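Local structure of cell wall binding protein cwp8 (Peptoclostridium difficile, 5J6Q) at residues 510-524 against 539-552. The protein probably anchors itself to the bacterial cell wall through three CWB2 modules, as a surface protein associated with the S-layer. Residues are numbered along the deposited sequence; the frame is centred on the assembly and turned at random.
Sequences YAGATKAYVAKDGYV and LAASSKAPIVLTTE. With SO4 (sulfate ion), chain H; SO4 (sulfate ion), chain C.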
loop_
_atom_site.group_PDB
_atom_site.type_symbol
_atom_site.label_atom_id
_atom_site.label_comp_id
_atom_site.label_asym_id
_atom_site.label_seq_id
_atom_site.Cartn_x
_atom_site.Cartn_y
_atom_site.Cartn_z
ATOM N N TYR A 510 -32.553 0.138 6.134
ATOM C CA TYR A 510 -31.339 0.879 6.341
ATOM C C TYR A 510 -31.286 2.237 5.763
ATOM O O TYR A 510 -30.187 2.757 5.603
ATOM C CB TYR A 510 -30.158 0.026 5.809
ATOM C CG TYR A 510 -29.851 -1.109 6.773
ATOM C CD1 TYR A 510 -30.276 -2.402 6.510
ATOM C CD2 TYR A 510 -29.142 -0.865 7.947
ATOM C CE1 TYR A 510 -30.000 -3.433 7.414
ATOM C CE2 TYR A 510 -28.868 -1.870 8.847
ATOM C CZ TYR A 510 -29.307 -3.182 8.568
ATOM O OH TYR A 510 -29.038 -4.185 9.462
ATOM N N ALA A 511 -32.464 2.867 5.494
ATOM C CA ALA A 511 -32.481 4.209 4.994
ATOM C C ALA A 511 -31.619 5.064 5.990
ATOM O O ALA A 511 -31.717 4.862 7.212
ATOM C CB ALA A 511 -33.948 4.732 4.938
ATOM N N GLY A 512 -30.804 5.975 5.501
ATOM C CA GLY A 512 -30.022 6.764 6.432
ATOM C C GLY A 512 -28.750 6.132 7.009
ATOM O O GLY A 512 -28.046 6.853 7.718
ATOM N N ALA A 513 -28.403 4.819 6.729
ATOM C CA ALA A 513 -27.192 4.266 7.328
ATOM C C ALA A 513 -25.952 5.109 6.847
ATOM O O ALA A 513 -25.914 5.625 5.697
ATOM C CB ALA A 513 -27.011 2.760 6.936
ATOM N N THR A 514 -24.988 5.253 7.736
ATOM C CA THR A 514 -23.808 6.047 7.462
ATOM C C THR A 514 -22.596 5.113 7.132
ATOM O O THR A 514 -21.483 5.606 6.877
ATOM C CB THR A 514 -23.561 6.950 8.652
ATOM O OG1 THR A 514 -23.546 6.138 9.808
ATOM C CG2 THR A 514 -24.707 8.020 8.810
ATOM N N LYS A 515 -22.841 3.783 7.032
ATOM C CA LYS A 515 -21.778 2.852 6.661
ATOM C C LYS A 515 -22.378 1.675 5.916
ATOM O O LYS A 515 -23.607 1.350 6.080
ATOM C CB LYS A 515 -21.103 2.290 7.925
ATOM C CG LYS A 515 -19.663 2.671 8.073
ATOM C CD LYS A 515 -19.104 1.923 9.293
ATOM C CE LYS A 515 -18.101 2.672 10.112
ATOM N NZ LYS A 515 -17.954 1.947 11.388
ATOM N N ALA A 516 -21.529 1.000 5.141
ATOM C CA ALA A 516 -21.980 -0.227 4.454
ATOM C C ALA A 516 -20.857 -1.236 4.664
ATOM O O ALA A 516 -19.645 -0.882 4.533
ATOM C CB ALA A 516 -22.208 0.017 2.920
ATOM N N TYR A 517 -21.213 -2.393 5.058
ATOM C CA TYR A 517 -20.246 -3.463 5.129
ATOM C C TYR A 517 -20.506 -4.436 3.896
ATOM O O TYR A 517 -21.647 -4.509 3.418
ATOM C CB TYR A 517 -20.528 -4.241 6.397
ATOM C CG TYR A 517 -20.021 -3.520 7.639
ATOM C CD1 TYR A 517 -20.726 -2.472 8.196
ATOM C CD2 TYR A 517 -18.827 -3.886 8.244
ATOM C CE1 TYR A 517 -20.276 -1.807 9.325
ATOM C CE2 TYR A 517 -18.347 -3.220 9.372
ATOM C CZ TYR A 517 -19.087 -2.179 9.905
ATOM O OH TYR A 517 -18.616 -1.480 10.964
ATOM N N VAL A 518 -19.506 -5.219 3.417
ATOM C CA VAL A 518 -19.827 -6.167 2.267
ATOM C C VAL A 518 -19.111 -7.503 2.543
ATOM O O VAL A 518 -17.980 -7.472 3.046
ATOM C CB VAL A 518 -19.397 -5.481 0.920
ATOM C CG1 VAL A 518 -17.963 -4.999 0.916
ATOM C CG2 VAL A 518 -19.604 -6.408 -0.267
ATOM N N ALA A 519 -19.755 -8.669 2.234
ATOM C CA ALA A 519 -19.122 -9.923 2.528
ATOM C C ALA A 519 -19.523 -10.979 1.491
ATOM O O ALA A 519 -20.518 -10.803 0.825
ATOM C CB ALA A 519 -19.605 -10.366 3.913
ATOM N N LYS A 520 -18.813 -12.099 1.394
ATOM C CA LYS A 520 -19.202 -13.084 0.274
ATOM C C LYS A 520 -20.481 -13.614 0.473
ATOM O O LYS A 520 -20.862 -13.869 1.608
ATOM C CB LYS A 520 -18.142 -14.173 0.284
ATOM C CG LYS A 520 -16.882 -13.534 -0.259
ATOM C CD LYS A 520 -15.787 -14.607 -0.509
ATOM C CE LYS A 520 -15.062 -14.904 0.728
ATOM N NZ LYS A 520 -14.322 -16.128 0.516
ATOM N N ASP A 521 -21.217 -13.824 -0.576
ATOM C CA ASP A 521 -22.578 -14.381 -0.448
ATOM C C ASP A 521 -22.721 -15.952 -0.518
ATOM O O ASP A 521 -23.807 -16.476 -0.390
ATOM C CB ASP A 521 -23.383 -13.779 -1.616
ATOM C CG ASP A 521 -22.737 -14.107 -3.015
ATOM O OD1 ASP A 521 -21.803 -14.927 -3.074
ATOM O OD2 ASP A 521 -23.186 -13.550 -4.030
ATOM N N GLY A 522 -21.656 -16.685 -0.793
ATOM C CA GLY A 522 -21.777 -18.149 -0.744
ATOM C C GLY A 522 -21.903 -18.786 -2.126
ATOM O O GLY A 522 -21.929 -19.989 -2.240
ATOM N N TYR A 523 -21.936 -17.961 -3.189
ATOM C CA TYR A 523 -22.094 -18.360 -4.590
ATOM C C TYR A 523 -20.720 -18.892 -5.095
ATOM O O TYR A 523 -20.703 -19.626 -6.048
ATOM C CB TYR A 523 -22.571 -17.145 -5.430
ATOM C CG TYR A 523 -24.084 -16.929 -5.528
ATOM C CD1 TYR A 523 -24.616 -15.643 -5.650
ATOM C CD2 TYR A 523 -24.961 -18.010 -5.531
ATOM C CE1 TYR A 523 -25.988 -15.438 -5.758
ATOM C CE2 TYR A 523 -26.334 -17.817 -5.653
ATOM C CZ TYR A 523 -26.845 -16.529 -5.765
ATOM O OH TYR A 523 -28.207 -16.355 -5.832
ATOM N N VAL A 524 -19.570 -18.456 -4.509
ATOM C CA VAL A 524 -18.235 -19.047 -4.833
ATOM C C VAL A 524 -17.806 -19.860 -3.611
ATOM O O VAL A 524 -17.631 -19.342 -2.483
ATOM C CB VAL A 524 -17.181 -17.987 -5.189
ATOM C CG1 VAL A 524 -15.808 -18.588 -5.351
ATOM C CG2 VAL A 524 -17.587 -17.237 -6.462
ATOM N N LEU A 539 -20.586 -6.572 14.450
ATOM C CA LEU A 539 -19.844 -5.390 14.133
ATOM C C LEU A 539 -20.727 -4.445 13.299
ATOM O O LEU A 539 -20.862 -3.229 13.644
ATOM C CB LEU A 539 -18.539 -5.777 13.453
ATOM C CG LEU A 539 -17.895 -4.614 12.711
ATOM C CD1 LEU A 539 -17.360 -3.607 13.710
ATOM C CD2 LEU A 539 -16.709 -5.077 11.913
ATOM N N ALA A 540 -21.364 -4.963 12.239
ATOM C CA ALA A 540 -22.270 -4.107 11.483
ATOM C C ALA A 540 -23.443 -3.640 12.423
ATOM O O ALA A 540 -23.862 -2.497 12.263
ATOM C CB ALA A 540 -22.867 -4.832 10.319
ATOM N N ALA A 541 -23.947 -4.515 13.371
ATOM C CA ALA A 541 -25.010 -4.063 14.306
ATOM C C ALA A 541 -24.503 -2.837 15.111
ATOM O O ALA A 541 -25.240 -1.830 15.216
ATOM C CB ALA A 541 -25.366 -5.164 15.296
ATOM N N SER A 542 -23.267 -2.909 15.669
ATOM C CA SER A 542 -22.681 -1.762 16.477
ATOM C C SER A 542 -22.643 -0.494 15.619
ATOM O O SER A 542 -22.758 0.609 16.113
ATOM C CB SER A 542 -21.252 -2.089 16.933
ATOM O OG SER A 542 -21.293 -3.102 17.929
ATOM N N SER A 543 -22.475 -0.631 14.304
ATOM C CA SER A 543 -22.469 0.578 13.455
ATOM C C SER A 543 -23.887 0.880 12.853
ATOM O O SER A 543 -23.950 1.700 11.941
ATOM C CB SER A 543 -21.466 0.402 12.279
ATOM O OG SER A 543 -20.133 0.123 12.694
ATOM N N LYS A 544 -24.984 0.193 13.295
ATOM C CA LYS A 544 -26.342 0.370 12.678
ATOM C C LYS A 544 -26.230 0.359 11.153
ATOM O O LYS A 544 -26.870 1.160 10.459
ATOM C CB LYS A 544 -26.988 1.660 13.153
ATOM C CG LYS A 544 -26.745 1.866 14.679
ATOM C CD LYS A 544 -27.623 3.029 15.262
ATOM C CE LYS A 544 -28.173 2.724 16.670
ATOM N NZ LYS A 544 -27.137 2.291 17.648
ATOM N N ALA A 545 -25.464 -0.637 10.607
ATOM C CA ALA A 545 -25.162 -0.567 9.200
ATOM C C ALA A 545 -25.483 -1.964 8.613
ATOM O O ALA A 545 -25.497 -2.947 9.336
ATOM C CB ALA A 545 -23.601 -0.258 9.058
ATOM N N PRO A 546 -25.794 -2.032 7.328
ATOM C CA PRO A 546 -26.114 -3.344 6.725
ATOM C C PRO A 546 -24.822 -4.130 6.140
ATOM O O PRO A 546 -23.742 -3.575 5.978
ATOM C CB PRO A 546 -27.010 -2.942 5.572
ATOM C CG PRO A 546 -26.254 -1.723 5.021
ATOM C CD PRO A 546 -26.063 -0.928 6.379
ATOM N N ILE A 547 -25.021 -5.415 5.812
ATOM C CA ILE A 547 -23.987 -6.200 5.211
ATOM C C ILE A 547 -24.520 -6.475 3.779
ATOM O O ILE A 547 -25.548 -7.100 3.628
ATOM C CB ILE A 547 -23.687 -7.513 5.950
ATOM C CG1 ILE A 547 -23.060 -7.194 7.311
ATOM C CG2 ILE A 547 -22.635 -8.416 5.027
ATOM C CD1 ILE A 547 -22.769 -8.440 8.223
ATOM N N VAL A 548 -23.885 -5.920 2.770
ATOM C CA VAL A 548 -24.297 -6.235 1.408
ATOM C C VAL A 548 -23.656 -7.660 1.129
ATOM O O VAL A 548 -22.448 -7.819 1.330
ATOM C CB VAL A 548 -23.670 -5.148 0.488
ATOM C CG1 VAL A 548 -23.788 -5.524 -1.041
ATOM C CG2 VAL A 548 -24.374 -3.786 0.774
ATOM N N LEU A 549 -24.429 -8.657 0.676
ATOM C CA LEU A 549 -23.760 -9.963 0.413
ATOM C C LEU A 549 -23.502 -10.096 -1.090
ATOM O O LEU A 549 -24.434 -10.131 -1.947
ATOM C CB LEU A 549 -24.654 -11.103 0.856
ATOM C CG LEU A 549 -24.849 -11.163 2.376
ATOM C CD1 LEU A 549 -25.919 -12.217 2.664
ATOM C CD2 LEU A 549 -23.515 -11.442 3.148
ATOM N N THR A 550 -22.183 -10.120 -1.421
ATOM C CA THR A 550 -21.884 -10.361 -2.797
ATOM C C THR A 550 -20.463 -10.955 -2.951
ATOM O O THR A 550 -19.579 -10.636 -2.140
ATOM C CB THR A 550 -21.940 -9.058 -3.627
ATOM O OG1 THR A 550 -22.030 -9.430 -5.026
ATOM C CG2 THR A 550 -20.710 -8.250 -3.473
ATOM N N THR A 551 -20.262 -11.809 -3.999
ATOM C CA THR A 551 -18.883 -12.266 -4.281
ATOM C C THR A 551 -18.425 -11.644 -5.565
ATOM O O THR A 551 -17.339 -11.110 -5.656
ATOM C CB THR A 551 -18.791 -13.815 -4.387
ATOM O OG1 THR A 551 -19.297 -14.341 -3.183
ATOM C CG2 THR A 551 -17.304 -14.285 -4.540
ATOM N N GLU A 552 -19.251 -11.747 -6.605
ATOM C CA GLU A 552 -18.899 -11.149 -7.851
ATOM C C GLU A 552 -19.696 -9.801 -7.898
ATOM O O GLU A 552 -19.929 -9.175 -6.828
ATOM C CB GLU A 552 -19.235 -12.051 -9.060
ATOM C CG GLU A 552 -19.220 -13.537 -8.708
ATOM C CD GLU A 552 -18.268 -14.329 -9.594
ATOM O OE1 GLU A 552 -18.748 -15.160 -10.402
ATOM O OE2 GLU A 552 -17.051 -14.118 -9.470
HETATM S S SO4 H . -15.324 -0.813 10.716
HETATM O O1 SO4 H . -15.962 -1.926 9.997
HETATM O O2 SO4 H . -13.769 -0.845 10.382
HETATM O O3 SO4 H . -15.818 0.571 10.430
HETATM O O4 SO4 H . -15.732 -1.275 12.023
HETATM S S SO4 C . -30.193 -18.883 -4.286
HETATM O O1 SO4 C . -29.849 -18.580 -5.631
HETATM O O2 SO4 C . -31.500 -19.234 -4.230
HETATM O O3 SO4 C . -29.915 -17.717 -3.395
HETATM O O4 SO4 C . -29.382 -20.015 -3.859
HETATM O O HOH W 1 -27.270 -3.592 11.475
HETATM O O HOH W 2 -21.902 -12.923 -6.458
HETATM O O HOH W 3 -18.964 -17.034 -2.095
#
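Y517 and I547 pair in parallel where strands 516-519 and 547-549, the two arms of a beta-alpha-beta crossover through helix 531-542, lie side by side in a CWB2 module; here the pairing is packed closely at the tyrosines and opens to solvent at K515 and V524. Backbone bonds alternate between the strands, from Y517 N to P546 O (2.9 Å) as far as T550 N to A519 O. The dense part lies around the entry to the strands, where two tyrosine rings meet A540, A545 and P546. With CG beside its backbone N (chi1 -77°), Y517 lays one ring face against A540 CA, 4.0 Å from the centroid, while A545 CB meets the ring edge. P546 CB sits almost centrally over the Y510 ring, 3.4 Å from its centroid, and helix 434-438 also touches that tyrosine. Toward solvent, polar bonds replace close carbon packing: S543 OG accepts from K515 NZ at 3.1 Å, and K515 also holds a sulfate, probably from the crystallisation liquor. Past the strands, the exposed V524 lays CG2 against CG2 of the buried T551. Nearby, D521 forms an Asx turn, its OD1 gripped from opposite faces of the carboxylate plane by Y523 N and T551 OG1. The bond from T551 OG1 to D521 OD1 measures 2.6 Å.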